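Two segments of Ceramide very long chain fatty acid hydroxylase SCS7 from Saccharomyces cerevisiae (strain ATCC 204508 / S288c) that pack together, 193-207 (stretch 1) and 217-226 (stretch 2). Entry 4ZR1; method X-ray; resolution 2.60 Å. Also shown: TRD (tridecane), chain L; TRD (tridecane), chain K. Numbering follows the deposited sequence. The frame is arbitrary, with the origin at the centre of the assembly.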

ATOM      1  N   LEU A 193       0.400   6.049 -11.500  1.00 71.77           N
ATOM      2  CA  LEU A 193       0.610   6.701 -10.211  1.00 70.26           C
ATOM      3  C   LEU A 193       2.069   6.656  -9.779  1.00 74.53           C
ATOM      4  O   LEU A 193       2.559   7.614  -9.179  1.00 75.25           O
ATOM      5  CB  LEU A 193      -0.248   6.090  -9.102  1.00 74.10           C
ATOM      6  CG  LEU A 193      -1.766   6.259  -9.159  1.00 84.66           C
ATOM      7  CD1 LEU A 193      -2.396   5.707  -7.880  1.00 94.48           C
ATOM      8  CD2 LEU A 193      -2.179   7.701  -9.407  1.00 85.32           C
ATOM      9  N   PHE A 194       2.763   5.552 -10.063  1.00 70.38           N
ATOM     10  CA  PHE A 194       4.144   5.435  -9.612  1.00 62.27           C
ATOM     11  C   PHE A 194       5.020   6.553 -10.196  1.00 66.54           C
ATOM     12  O   PHE A 194       5.856   7.133  -9.497  1.00 66.82           O
ATOM     13  CB  PHE A 194       4.738   4.075  -9.963  1.00 62.75           C
ATOM     14  CG  PHE A 194       6.200   3.977  -9.627  1.00 68.05           C
ATOM     15  CD1 PHE A 194       6.607   3.811  -8.310  1.00 62.24           C
ATOM     16  CD2 PHE A 194       7.167   4.107 -10.613  1.00 67.33           C
ATOM     17  CE1 PHE A 194       7.947   3.767  -7.982  1.00 61.60           C
ATOM     18  CE2 PHE A 194       8.517   4.056 -10.290  1.00 70.27           C
ATOM     19  CZ  PHE A 194       8.906   3.890  -8.974  1.00 64.51           C
ATOM     20  N   VAL A 195       4.806   6.859 -11.470  1.00 64.42           N
ATOM     21  CA  VAL A 195       5.553   7.902 -12.163  1.00 65.58           C
ATOM     22  C   VAL A 195       5.414   9.278 -11.495  1.00 71.23           C
ATOM     23  O   VAL A 195       6.397  10.003 -11.336  1.00 70.06           O
ATOM     24  CB  VAL A 195       5.101   7.985 -13.630  1.00 64.87           C
ATOM     25  CG1 VAL A 195       5.692   9.205 -14.313  1.00 70.97           C
ATOM     26  CG2 VAL A 195       5.472   6.697 -14.364  1.00 58.86           C
ATOM     27  N   ILE A 196       4.194   9.627 -11.102  1.00 74.15           N
ATOM     28  CA  ILE A 196       3.927  10.875 -10.386  1.00 78.36           C
ATOM     29  C   ILE A 196       4.700  10.984  -9.066  1.00 77.77           C
ATOM     30  O   ILE A 196       5.149  12.068  -8.695  1.00 79.02           O
ATOM     31  CB  ILE A 196       2.428  11.017 -10.062  1.00 70.73           C
ATOM     32  CG1 ILE A 196       1.580  10.997 -11.325  1.00 70.24           C
ATOM     33  CG2 ILE A 196       2.164  12.274  -9.289  1.00 67.02           C
ATOM     34  CD1 ILE A 196       0.088  10.857 -11.018  1.00 66.67           C
ATOM     35  N   LEU A 197       4.840   9.866  -8.354  1.00 77.43           N
ATOM     36  CA  LEU A 197       5.490   9.857  -7.036  1.00 75.25           C
ATOM     37  C   LEU A 197       7.001   9.767  -7.162  1.00 77.28           C
ATOM     38  O   LEU A 197       7.744  10.371  -6.395  1.00 78.97           O
ATOM     39  CB  LEU A 197       4.984   8.684  -6.200  1.00 73.09           C
ATOM     40  CG  LEU A 197       3.490   8.640  -5.899  1.00 81.62           C
ATOM     41  CD1 LEU A 197       3.117   7.270  -5.379  1.00 83.43           C
ATOM     42  CD2 LEU A 197       3.134   9.699  -4.874  1.00 75.93           C
ATOM     43  N   CYS A 198       7.443   8.993  -8.143  1.00 75.02           N
ATOM     44  CA  CYS A 198       8.854   8.754  -8.356  1.00 77.97           C
ATOM     45  C   CYS A 198       9.560   9.977  -8.916  1.00 81.62           C
ATOM     46  O   CYS A 198      10.723  10.222  -8.606  1.00 84.49           O
ATOM     47  CB  CYS A 198       9.039   7.568  -9.300  1.00 85.27           C
ATOM     48  SG  CYS A 198      10.737   7.087  -9.511  1.00 74.15           S
ATOM     49  N   ALA A 199       8.849  10.740  -9.742  1.00 86.82           N
ATOM     50  CA  ALA A 199       9.448  11.842 -10.491  1.00 76.83           C
ATOM     51  C   ALA A 199      10.210  12.839  -9.607  1.00 77.20           C
ATOM     52  O   ALA A 199      11.341  13.198  -9.939  1.00 81.37           O
ATOM     53  CB  ALA A 199       8.388  12.552 -11.304  1.00 73.16           C
ATOM     54  N   PRO A 200       9.618  13.279  -8.480  1.00 74.48           N
ATOM     55  CA  PRO A 200      10.432  14.154  -7.618  1.00 79.07           C
ATOM     56  C   PRO A 200      11.672  13.487  -7.012  1.00 80.70           C
ATOM     57  O   PRO A 200      12.661  14.176  -6.760  1.00 86.54           O
ATOM     58  CB  PRO A 200       9.453  14.574  -6.508  1.00 78.36           C
ATOM     59  CG  PRO A 200       8.328  13.610  -6.574  1.00 77.90           C
ATOM     60  CD  PRO A 200       8.222  13.208  -8.014  1.00 75.49           C
ATOM     61  N   PHE A 201      11.644  12.180  -6.788  1.00 75.88           N
ATOM     62  CA  PHE A 201      12.844  11.515  -6.278  1.00 78.97           C
ATOM     63  C   PHE A 201      13.930  11.430  -7.353  1.00 74.86           C
ATOM     64  O   PHE A 201      15.108  11.587  -7.055  1.00 73.31           O
ATOM     65  CB  PHE A 201      12.510  10.123  -5.745  1.00 71.89           C
ATOM     66  CG  PHE A 201      11.745  10.136  -4.450  1.00 63.71           C
ATOM     67  CD1 PHE A 201      10.362  10.273  -4.447  1.00 61.94           C
ATOM     68  CD2 PHE A 201      12.406   9.995  -3.235  1.00 59.03           C
ATOM     69  CE1 PHE A 201       9.650  10.285  -3.253  1.00 60.30           C
ATOM     70  CE2 PHE A 201      11.700  10.006  -2.034  1.00 63.29           C
ATOM     71  CZ  PHE A 201      10.321  10.150  -2.044  1.00 64.57           C
ATOM     72  N   TYR A 202      13.520  11.197  -8.598  1.00 69.79           N
ATOM     73  CA  TYR A 202      14.439  11.115  -9.726  1.00 73.39           C
ATOM     74  C   TYR A 202      15.170  12.434  -9.939  1.00 74.92           C
ATOM     75  O   TYR A 202      16.382  12.459 -10.146  1.00 83.01           O
ATOM     76  CB  TYR A 202      13.678  10.721 -10.996  1.00 75.93           C
ATOM     77  CG  TYR A 202      14.529  10.593 -12.236  1.00 76.13           C
ATOM     78  CD1 TYR A 202      15.146   9.390 -12.548  1.00 70.58           C
ATOM     79  CD2 TYR A 202      14.712  11.668 -13.102  1.00 75.29           C
ATOM     80  CE1 TYR A 202      15.917   9.257 -13.694  1.00 75.83           C
ATOM     81  CE2 TYR A 202      15.497  11.543 -14.251  1.00 73.26           C
ATOM     82  CZ  TYR A 202      16.093  10.335 -14.538  1.00 76.03           C
ATOM     83  OH  TYR A 202      16.872  10.187 -15.671  1.00 89.71           O
ATOM     84  N   LYS A 203      14.427  13.531  -9.882  1.00 73.59           N
ATOM     85  CA  LYS A 203      15.014  14.856 -10.022  1.00 80.58           C
ATOM     86  C   LYS A 203      15.958  15.184  -8.866  1.00 82.58           C
ATOM     87  O   LYS A 203      17.031  15.757  -9.074  1.00 83.69           O
ATOM     88  CB  LYS A 203      13.911  15.914 -10.135  1.00 82.81           C
ATOM     89  CG  LYS A 203      12.979  15.663 -11.322  1.00 93.53           C
ATOM     90  CD  LYS A 203      11.780  16.597 -11.329  1.00100.57           C
ATOM     91  CE  LYS A 203      10.860  16.286 -12.499  1.00100.08           C
ATOM     92  NZ  LYS A 203      10.141  17.499 -12.965  1.00105.31           N
ATOM     93  N   LEU A 204      15.569  14.805  -7.653  1.00 72.96           N
ATOM     94  CA  LEU A 204      16.371  15.115  -6.477  1.00 76.07           C
ATOM     95  C   LEU A 204      17.743  14.416  -6.520  1.00 85.53           C
ATOM     96  O   LEU A 204      18.775  15.049  -6.317  1.00 90.07           O
ATOM     97  CB  LEU A 204      15.613  14.723  -5.208  1.00 80.53           C
ATOM     98  CG  LEU A 204      16.189  15.207  -3.873  1.00 83.41           C
ATOM     99  CD1 LEU A 204      16.304  16.722  -3.867  1.00 82.19           C
ATOM    100  CD2 LEU A 204      15.340  14.737  -2.708  1.00 79.56           C
ATOM    101  N   VAL A 205      17.741  13.112  -6.786  1.00 84.09           N
ATOM    102  CA  VAL A 205      18.965  12.334  -6.936  1.00 82.11           C
ATOM    103  C   VAL A 205      19.895  12.899  -8.025  1.00 86.12           C
ATOM    104  O   VAL A 205      21.104  13.019  -7.819  1.00 83.97           O
ATOM    105  CB  VAL A 205      18.639  10.856  -7.275  1.00 75.54           C
ATOM    106  CG1 VAL A 205      19.917  10.048  -7.491  1.00 75.21           C
ATOM    107  CG2 VAL A 205      17.806  10.239  -6.183  1.00 74.08           C
ATOM    108  N   PHE A 206      19.335  13.240  -9.186  1.00 81.48           N
ATOM    109  CA  PHE A 206      20.157  13.710 -10.299  1.00 74.23           C
ATOM    110  C   PHE A 206      20.561  15.174 -10.153  1.00 86.54           C
ATOM    111  O   PHE A 206      21.407  15.665 -10.899  1.00 96.82           O
ATOM    112  CB  PHE A 206      19.438  13.489 -11.626  1.00 58.90           C
ATOM    113  CG  PHE A 206      19.591  12.095 -12.166  1.00 68.14           C
ATOM    114  CD1 PHE A 206      18.653  11.114 -11.874  1.00 71.40           C
ATOM    115  CD2 PHE A 206      20.689  11.758 -12.940  1.00 64.63           C
ATOM    116  CE1 PHE A 206      18.802   9.833 -12.357  1.00 65.66           C
ATOM    117  CE2 PHE A 206      20.842  10.477 -13.426  1.00 66.04           C
ATOM    118  CZ  PHE A 206      19.895   9.513 -13.138  1.00 71.60           C
ATOM    119  N   ALA A 207      19.972  15.857  -9.175  1.00 88.38           N
ATOM    120  CA  ALA A 207      20.327  17.239  -8.878  1.00 84.62           C
ATOM    121  C   ALA A 207      21.405  17.327  -7.806  1.00 87.98           C
ATOM    122  O   ALA A 207      22.183  18.277  -7.783  1.00 94.04           O
ATOM    123  CB  ALA A 207      19.107  18.012  -8.448  1.00 89.84           C
ATOM    124  N   GLY A 217      22.762   4.956  -8.092  1.00 60.92           N
ATOM    125  CA  GLY A 217      21.932   5.174  -6.919  1.00 56.46           C
ATOM    126  C   GLY A 217      20.449   5.044  -7.224  1.00 70.95           C
ATOM    127  O   GLY A 217      19.714   4.378  -6.494  1.00 72.84           O
ATOM    128  N   PHE A 218      19.999   5.687  -8.300  1.00 65.90           N
ATOM    129  CA  PHE A 218      18.606   5.592  -8.701  1.00 63.21           C
ATOM    130  C   PHE A 218      18.244   4.164  -9.101  1.00 66.34           C
ATOM    131  O   PHE A 218      17.142   3.697  -8.802  1.00 70.07           O
ATOM    132  CB  PHE A 218      18.290   6.540  -9.864  1.00 65.98           C
ATOM    133  CG  PHE A 218      16.881   6.431 -10.353  1.00 68.65           C
ATOM    134  CD1 PHE A 218      15.830   6.951  -9.599  1.00 70.73           C
ATOM    135  CD2 PHE A 218      16.593   5.796 -11.553  1.00 72.50           C
ATOM    136  CE1 PHE A 218      14.511   6.846 -10.039  1.00 65.51           C
ATOM    137  CE2 PHE A 218      15.274   5.693 -12.004  1.00 70.15           C
ATOM    138  CZ  PHE A 218      14.235   6.214 -11.239  1.00 65.43           C
ATOM    139  N   ALA A 219      19.159   3.472  -9.777  1.00 52.84           N
ATOM    140  CA  ALA A 219      18.870   2.109 -10.199  1.00 54.74           C
ATOM    141  C   ALA A 219      18.540   1.264  -8.973  1.00 63.78           C
ATOM    142  O   ALA A 219      17.603   0.466  -8.994  1.00 66.64           O
ATOM    143  CB  ALA A 219      20.042   1.516 -10.975  1.00 60.71           C
ATOM    144  N   GLY A 220      19.301   1.465  -7.899  1.00 67.44           N
ATOM    145  CA  GLY A 220      19.105   0.735  -6.659  1.00 60.56           C
ATOM    146  C   GLY A 220      17.792   1.052  -5.952  1.00 62.28           C
ATOM    147  O   GLY A 220      17.063   0.148  -5.545  1.00 60.61           O
ATOM    148  N   GLY A 221      17.501   2.338  -5.793  1.00 57.27           N
ATOM    149  CA  GLY A 221      16.243   2.766  -5.218  1.00 56.69           C
ATOM    150  C   GLY A 221      15.056   2.216  -5.997  1.00 65.50           C
ATOM    151  O   GLY A 221      14.052   1.790  -5.408  1.00 59.94           O
ATOM    152  N   LEU A 222      15.174   2.206  -7.324  1.00 57.80           N
ATOM    153  CA  LEU A 222      14.099   1.707  -8.166  1.00 63.69           C
ATOM    154  C   LEU A 222      13.943   0.192  -7.999  1.00 68.96           C
ATOM    155  O   LEU A 222      12.812  -0.308  -7.899  1.00 70.48           O
ATOM    156  CB  LEU A 222      14.347   2.069  -9.631  1.00 66.56           C
ATOM    157  CG  LEU A 222      13.229   1.671 -10.592  1.00 66.96           C
ATOM    158  CD1 LEU A 222      11.939   2.321 -10.176  1.00 57.18           C
ATOM    159  CD2 LEU A 222      13.592   2.070 -11.997  1.00 67.79           C
ATOM    160  N   PHE A 223      15.070  -0.525  -7.950  1.00 57.50           N
ATOM    161  CA  PHE A 223      15.065  -1.982  -7.754  1.00 59.05           C
ATOM    162  C   PHE A 223      14.436  -2.344  -6.411  1.00 64.23           C
ATOM    163  O   PHE A 223      13.706  -3.327  -6.290  1.00 69.00           O
ATOM    164  CB  PHE A 223      16.488  -2.543  -7.832  1.00 56.05           C
ATOM    165  CG  PHE A 223      16.584  -4.018  -7.539  1.00 60.05           C
ATOM    166  CD1 PHE A 223      16.236  -4.958  -8.499  1.00 60.60           C
ATOM    167  CD2 PHE A 223      17.030  -4.466  -6.310  1.00 52.28           C
ATOM    168  CE1 PHE A 223      16.323  -6.309  -8.231  1.00 58.53           C
ATOM    169  CE2 PHE A 223      17.128  -5.812  -6.042  1.00 56.09           C
ATOM    170  CZ  PHE A 223      16.776  -6.737  -7.005  1.00 61.01           C
ATOM    171  N   GLY A 224      14.729  -1.529  -5.407  1.00 63.11           N
ATOM    172  CA  GLY A 224      14.161  -1.704  -4.091  1.00 65.27           C
ATOM    173  C   GLY A 224      12.663  -1.529  -4.118  1.00 64.47           C
ATOM    174  O   GLY A 224      11.952  -2.273  -3.447  1.00 73.41           O
ATOM    175  N   TYR A 225      12.180  -0.562  -4.900  1.00 69.23           N
ATOM    176  CA  TYR A 225      10.738  -0.372  -5.047  1.00 66.13           C
ATOM    177  C   TYR A 225      10.076  -1.623  -5.625  1.00 70.49           C
ATOM    178  O   TYR A 225       9.038  -2.074  -5.127  1.00 71.82           O
ATOM    179  CB  TYR A 225      10.399   0.828  -5.938  1.00 57.15           C
ATOM    180  CG  TYR A 225       9.029   0.647  -6.534  1.00 59.13           C
ATOM    181  CD1 TYR A 225       7.889   0.788  -5.745  1.00 58.09           C
ATOM    182  CD2 TYR A 225       8.867   0.270  -7.871  1.00 58.01           C
ATOM    183  CE1 TYR A 225       6.621   0.580  -6.277  1.00 58.73           C
ATOM    184  CE2 TYR A 225       7.602   0.056  -8.406  1.00 60.91           C
ATOM    185  CZ  TYR A 225       6.485   0.212  -7.601  1.00 60.26           C
ATOM    186  OH  TYR A 225       5.235  -0.005  -8.113  1.00 69.52           O
ATOM    187  N   VAL A 226      10.669  -2.165  -6.689  1.00 67.47           N
ATOM    188  CA  VAL A 226      10.144  -3.367  -7.337  1.00 59.50           C
ATOM    189  C   VAL A 226      10.124  -4.564  -6.394  1.00 60.89           C
ATOM    190  O   VAL A 226       9.169  -5.345  -6.392  1.00 67.44           O
ATOM    191  CB  VAL A 226      10.956  -3.730  -8.581  1.00 56.96           C
ATOM    192  CG1 VAL A 226      10.420  -5.018  -9.194  1.00 54.32           C
ATOM    193  CG2 VAL A 226      10.905  -2.567  -9.584  1.00 50.93           C
TER
HETATM  194  C1  TRD L 410      12.067  18.835 -17.218  1.00108.96           C
HETATM  195  C2  TRD L 410      12.568  17.457 -17.604  1.00111.55           C
HETATM  196  C3  TRD L 410      13.268  16.815 -16.424  1.00114.22           C
HETATM  197  C4  TRD L 410      13.772  15.438 -16.811  1.00113.89           C
HETATM  198  C5  TRD L 410      13.227  14.407 -15.846  1.00113.07           C
HETATM  199  C6  TRD L 410      11.718  14.510 -15.816  1.00115.35           C
HETATM  200  C7  TRD L 410      11.151  13.646 -14.709  1.00113.07           C
HETATM  201  C8  TRD L 410      11.460  12.190 -14.990  1.00104.14           C
HETATM  202  C9  TRD L 410      10.462  11.303 -14.270  1.00 91.36           C
HETATM  203  C10 TRD L 410      11.029   9.904 -14.214  1.00 82.72           C
HETATM  204  C11 TRD L 410      10.044   8.967 -13.561  1.00 77.45           C
HETATM  205  C12 TRD L 410      10.800   7.822 -12.924  1.00 84.23           C
HETATM  206  C13 TRD L 410      11.463   6.969 -13.986  1.00 90.34           C
HETATM  207  C1  TRD K 409       7.303   5.765  -4.470  1.00 62.08           C
HETATM  208  C2  TRD K 409       8.530   6.545  -4.929  1.00 64.62           C
HETATM  209  C3  TRD K 409       9.630   5.571  -5.324  1.00 72.58           C
HETATM  210  C4  TRD K 409      10.992   6.242  -5.394  1.00 73.00           C
HETATM  211  C5  TRD K 409      12.023   5.271  -5.947  1.00 69.39           C
HETATM  212  C6  TRD K 409      13.320   6.004  -6.226  1.00 73.96           C
HETATM  213  C7  TRD K 409      14.331   5.744  -5.124  1.00 77.93           C
HETATM  214  C8  TRD K 409      15.384   6.843  -5.051  1.00 84.60           C
HETATM  215  C9  TRD K 409      16.688   6.288  -4.489  1.00 84.33           C
HETATM  216  C10 TRD K 409      17.729   7.361  -4.219  1.00 79.76           C
HETATM  217  C11 TRD K 409      19.033   6.736  -3.754  1.00 81.99           C
HETATM  218  C12 TRD K 409      20.100   7.803  -3.551  1.00 82.28           C
HETATM  219  C13 TRD K 409      21.463   7.216  -3.198  1.00 67.64           C

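Both stretches are helical, and each helix extends beyond the residues included here. They run nearly antiparallel, at 154° between their N-to-C directions, with axes 10.6 Å apart at closest approach. The CA atoms of V205 and F218 lie 7.0 Å apart, whereas those of C198 and L222 are separated by 8.8 Å. Stretch 1 is kinked at P200, whose ring nitrogen carries no hydrogen to bond to the preceding turn; regular bonding resumes beyond it, as in Y202 N to C198 O at 3.0 Å. No hydrogen bond crosses between the helices. The 369 Å² they bury is held by apolar and aromatic packing.

F218 contributes the largest area, with its CA-to-CB bond toward stretch 1 and chi1 in t. Y202 presents its ring edge to one face of F218: the planes stand at 86°, the centroids are 4.9 Å apart, and Y202 CD1 reaches F218 CZ at 3.6 Å. C198, also pointing toward its partner, sets its sulfur at the edge of the same ring, SG to F218 CE1 at 3.8 Å; the small, polarizable thiol fits this buried position. F206 starts sideways, but its end comes nearer, bringing CE1 to 4.2 Å from F218 CB. V205 packs more loosely, with CG1 4.4 Å from F218 N.

A second aromatic contact lies at the other end of the interface. F194 and Y225 both point toward the opposing helix and stack face to face, centroids 4.2 Å apart and planes at 23°, with F194 CE1 3.6 Å from Y225 CG. The tyrosine's flat ring serves the stack while its OH is hydrogen-bonded elsewhere in the structure. L222 leaves its backbone sideways, yet its end approaches stretch 1, placing CD1 3.6 Å from F194 CZ.

Two tridecane chains add to the apolar packing. The chain K alkane touches both helices: its C3 is 3.6 Å from F194 CE1, its C10 is 3.5 Å from V205 CG2, and its C7 is 3.5 Å from G221 CA. Glycine suits that last site, since an ideal CB on G221 would lie only 2.2 Å from C9 of this alkane. F201 begins toward stretch 2 but its end leads away, and its ring face covers C4 of the same chain. The chain L alkane lies over one face of Y202 and brings C12 to 3.5 Å from C198 SG and C13 to 4.0 Å from F218 CZ, so the F218 cluster also contacts this lipid-like chain.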